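Local coordinates for Thiol:disulfide interchange protein (Klebsiella pneumoniae, PDB 6DXN) that probably acts as a periplasmic thiol-disulfide oxidoreductase of the DsbA type, exchanging disulfide bonds with other proteins through a CxxC pair, at residues A38-R42 / E91-F95; I163-L168 / M180-V184. One frame throughout, in Å; residues are numbered along the deposited sequence.

Contact 1. Residues A38-R42 / E91-F95; sequences AFAER and EKLLF
With its CG anti to the backbone N (chi1 -169°) and the rest of its chain extended, Glu91 reaches across the gap and sets one carboxylate oxygen, OE2, against the methyl of Ala40, while a last bend at chi4 (-58°) turns the amine of Lys92 onto the carbonyl of the same alanine. These contacts illustrate the domain junction of the DsbA fold: helix 34-41, which begins within the probably redox-active CxxC motif of the thioredoxin domain, faces helix 87-99 of the inserted helical domain. Ala40 CB touches Glu91 OE2 at 3.2 Å, and that oxygen takes its salt bridge from Lys61, which anchors the buried carboxylate. The methyl carbon of Ala40 lies obliquely beside the Phe95 ring, CB to CE2 4.0 Å. On its own helix Glu91 CD lies in plane at the ring's edge, and the ring also meets those of Phe31 and Tyr37. Toward the surface lie two more charged side chains. Glu41 and Lys92 cross at about a right angle, but their charges do not pair directly: Glu41 OE2 and Lys92 NZ stand 5.6 Å apart, leaving at most a long-range attraction. Instead Lys92 NZ lies 3.7 Å from Glu41 CB and gives a weak hydrogen bond to Ala40 O, 3.2 Å away.

Contact 2. Residues I163-L168 / M180-V184; sequences INNASL and MANLV
Met180, modelled as selenomethionine, lies across Leu168 and Ile163, and each part of its chain has its own neighbour. Its CB lies against Leu168 CD1 at 3.6 Å, the two side chains crossing at about a right angle. Beyond CG, bends at chi2 (72°) and chi3 (86°) fold the chain toward the loop. The selenium then rests on two branches of Ile163, with Met180 SE 3.6 Å from CD1 and 3.8 Å from CG2. At the tip, Met180 CE touches Asn165 OD1 at 3.5 Å; the amide of this asparagine is fixed through ND2 by a hydrogen bond to Pro153 O. The setting is the C-terminal beta-beta-alpha unit of the thioredoxin fold, in which the chain leaves strand 161-163, turns through residues 164-168 and returns as helix 173-188 to pack on the sheet. One turn further along that helix, Leu183 meets Ile163 tip to tip, CD2 to CG2 3.7 Å, and Val184 CG2 comes to 3.5 Å from Ile163 CD1. No hydrogen bond joins the two segments. The turn is tied internally, since Asn164 O accepts from both the backbone N and the hydroxyl of Ser167, the OG lying 2.7 Å away in the carbonyl plane.

Overall arrangement
The two contacts share no helix or strand, yet they meet at Phe39, whose ring passes from the helix of contact 1 to Met180 (CE2 to CE 3.9 Å) and to the amide of Asn165. Helix 45-52 flanks both, through Asp46 beside contact 1 and through Val45 and Ile49 beside contact 2. Contact 1 is nearer the centre of the chain but only partly buried, with Lys92 exposed at the junction of two domains; charged side chains mix there with a methyl and an aromatic ring. Contact 2 lies within the thioredoxin domain, where buried aliphatic groups and a selenium interlock and no polar bond crosses; the turn bonds within itself or to other parts of the chain.

Contact 1. Residues A38-R42 / E91-F95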
# COMPACT_ATOMS: atom_id res chain seq x y z
N ALA A 38 8.01 7.68 1.82
CA ALA A 38 7.62 9.10 1.94
C ALA A 38 6.09 9.23 1.98
O ALA A 38 5.54 10.04 2.75
CB ALA A 38 8.23 9.90 0.80
N PHE A 39 5.40 8.41 1.19
CA PHE A 39 3.93 8.43 1.13
C PHE A 39 3.31 8.00 2.48
O PHE A 39 2.24 8.49 2.86
CB PHE A 39 3.45 7.56 -0.03
CG PHE A 39 3.34 8.31 -1.33
CD1 PHE A 39 4.37 9.13 -1.77
CD2 PHE A 39 2.21 8.18 -2.12
CE1 PHE A 39 4.25 9.84 -2.95
CE2 PHE A 39 2.11 8.87 -3.32
CZ PHE A 39 3.13 9.70 -3.73
N ALA A 40 4.01 7.14 3.21
CA ALA A 40 3.49 6.65 4.48
C ALA A 40 4.03 7.43 5.68
O ALA A 40 3.39 7.39 6.74
CB ALA A 40 3.84 5.18 4.63
N GLU A 41 5.15 8.16 5.53
CA GLU A 41 5.78 8.78 6.72
C GLU A 41 6.21 10.25 6.51
O GLU A 41 6.22 11.01 7.49
CB GLU A 41 6.98 7.91 7.12
CG GLU A 41 7.74 8.37 8.36
CD GLU A 41 8.75 9.49 8.15
OE1 GLU A 41 9.25 9.65 7.02
OE2 GLU A 41 9.03 10.22 9.12
N ARG A 42 6.58 10.65 5.29
CA ARG A 42 7.09 12.03 5.05
C ARG A 42 6.00 12.93 4.46
O ARG A 42 5.65 13.95 5.05
CB ARG A 42 8.31 12.05 4.12
CG ARG A 42 8.86 13.45 3.86
CD ARG A 42 10.04 13.48 2.90
NE ARG A 42 11.14 12.65 3.36
CZ ARG A 42 12.02 13.01 4.29
NH1 ARG A 42 11.92 14.20 4.86
NH2 ARG A 42 12.99 12.17 4.65
N GLU A 91 4.48 -0.94 10.11
CA GLU A 91 4.76 -0.36 8.81
C GLU A 91 6.04 0.50 8.85
O GLU A 91 6.97 0.26 8.07
CB GLU A 91 3.56 0.46 8.29
CG GLU A 91 3.73 0.84 6.83
CD GLU A 91 2.66 1.72 6.19
OE1 GLU A 91 1.63 1.99 6.84
OE2 GLU A 91 2.89 2.17 5.05
N LYS A 92 6.10 1.48 9.75
CA LYS A 92 7.26 2.41 9.80
C LYS A 92 8.56 1.68 10.16
O LYS A 92 9.64 2.09 9.72
CB LYS A 92 7.01 3.55 10.79
CG LYS A 92 5.89 4.52 10.40
CD LYS A 92 5.65 5.63 11.41
CE LYS A 92 4.42 6.47 11.11
NZ LYS A 92 4.48 7.11 9.78
N LEU A 93 8.45 0.61 10.95
CA LEU A 93 9.60 -0.17 11.42
C LEU A 93 10.21 -1.00 10.28
O LEU A 93 11.43 -1.26 10.30
CB LEU A 93 9.15 -1.06 12.59
CG LEU A 93 8.54 -0.31 13.77
CD1 LEU A 93 7.97 -1.29 14.78
CD2 LEU A 93 9.55 0.62 14.43
N LEU A 94 9.39 -1.41 9.30
CA LEU A 94 9.89 -2.18 8.16
C LEU A 94 10.59 -1.24 7.17
O LEU A 94 11.61 -1.60 6.60
CB LEU A 94 8.76 -2.98 7.50
CG LEU A 94 8.25 -4.18 8.30
CD1 LEU A 94 6.94 -4.70 7.74
CD2 LEU A 94 9.29 -5.29 8.34
N PHE A 95 10.00 -0.05 6.95
CA PHE A 95 10.60 0.94 6.09
C PHE A 95 11.95 1.37 6.68
O PHE A 95 12.93 1.51 5.95
CB PHE A 95 9.72 2.18 5.93
CG PHE A 95 8.59 2.07 4.94
CD1 PHE A 95 8.85 2.02 3.58
CD2 PHE A 95 7.27 2.08 5.36
CE1 PHE A 95 7.81 1.94 2.66
CE2 PHE A 95 6.23 2.01 4.44
CZ PHE A 95 6.51 1.93 3.09

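Contact 2. Residues I163-L168 / M180-V184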
# COMPACT_ATOMS: atom_id res chain seq x y z
N ILE A 163 -3.96 6.42 -10.86
CA ILE A 163 -3.57 7.81 -10.60
C ILE A 163 -2.17 8.11 -11.14
O ILE A 163 -1.29 7.29 -11.05
CB ILE A 163 -3.66 8.09 -9.08
CG1 ILE A 163 -5.12 8.20 -8.63
CG2 ILE A 163 -2.84 9.32 -8.71
CD1 ILE A 163 -5.32 8.37 -7.15
N ASN A 164 -2.01 9.31 -11.71
CA ASN A 164 -0.72 9.80 -12.19
C ASN A 164 -0.13 10.69 -11.09
O ASN A 164 -0.42 11.91 -11.03
CB ASN A 164 -0.82 10.54 -13.53
CG ASN A 164 0.52 11.05 -14.02
OD1 ASN A 164 1.53 10.92 -13.33
ND2 ASN A 164 0.54 11.65 -15.20
N ASN A 165 0.70 10.07 -10.24
CA ASN A 165 1.31 10.70 -9.06
C ASN A 165 1.97 12.05 -9.37
O ASN A 165 1.85 12.98 -8.58
CB ASN A 165 2.37 9.80 -8.40
CG ASN A 165 1.80 8.54 -7.79
OD1 ASN A 165 0.59 8.33 -7.79
ND2 ASN A 165 2.67 7.68 -7.25
N ALA A 166 2.66 12.14 -10.50
CA ALA A 166 3.43 13.35 -10.84
C ALA A 166 2.53 14.51 -11.30
O ALA A 166 2.98 15.65 -11.34
CB ALA A 166 4.45 13.01 -11.91
N SER A 167 1.26 14.22 -11.60
CA SER A 167 0.36 15.24 -12.17
C SER A 167 -0.14 16.26 -11.13
O SER A 167 -0.57 17.37 -11.53
CB SER A 167 -0.83 14.57 -12.84
OG SER A 167 -1.77 14.07 -11.88
N LEU A 168 -0.09 15.92 -9.84
CA LEU A 168 -0.68 16.73 -8.75
C LEU A 168 0.16 17.97 -8.39
O LEU A 168 1.28 18.15 -8.84
CB LEU A 168 -0.87 15.83 -7.53
CG LEU A 168 -1.88 14.69 -7.71
CD1 LEU A 168 -1.70 13.62 -6.64
CD2 LEU A 168 -3.31 15.21 -7.73
N MSE A 180 -3.94 14.75 -3.66
CA MSE A 180 -4.03 13.33 -3.94
C MSE A 180 -5.32 12.78 -3.37
O MSE A 180 -6.03 12.03 -4.04
CB MSE A 180 -2.81 12.60 -3.37
CG MSE A 180 -3.06 11.10 -3.30
SE MSE A 180 -3.06 10.29 -5.08
CE MSE A 180 -1.10 10.01 -5.24
N ALA A 181 -5.63 13.16 -2.12
CA ALA A 181 -6.86 12.71 -1.46
C ALA A 181 -8.08 13.24 -2.22
O ALA A 181 -9.10 12.57 -2.33
CB ALA A 181 -6.88 13.15 -0.02
N ASN A 182 -7.96 14.48 -2.72
CA ASN A 182 -9.04 15.10 -3.50
C ASN A 182 -9.27 14.30 -4.79
O ASN A 182 -10.41 13.95 -5.10
CB ASN A 182 -8.76 16.58 -3.78
CG ASN A 182 -8.99 17.47 -2.57
OD1 ASN A 182 -9.69 17.09 -1.63
ND2 ASN A 182 -8.41 18.65 -2.59
N LEU A 183 -8.18 13.99 -5.50
CA LEU A 183 -8.24 13.19 -6.74
C LEU A 183 -8.83 11.81 -6.45
O LEU A 183 -9.69 11.33 -7.21
CB LEU A 183 -6.85 13.07 -7.37
CG LEU A 183 -6.74 12.12 -8.56
CD1 LEU A 183 -7.69 12.52 -9.68
CD2 LEU A 183 -5.32 12.06 -9.09
N VAL A 184 -8.37 11.16 -5.38
CA VAL A 184 -8.90 9.83 -5.02
C VAL A 184 -10.42 9.93 -4.89
O VAL A 184 -11.16 9.13 -5.47
CB VAL A 184 -8.24 9.27 -3.74
CG1 VAL A 184 -9.10 8.20 -3.06
CG2 VAL A 184 -6.86 8.72 -4.01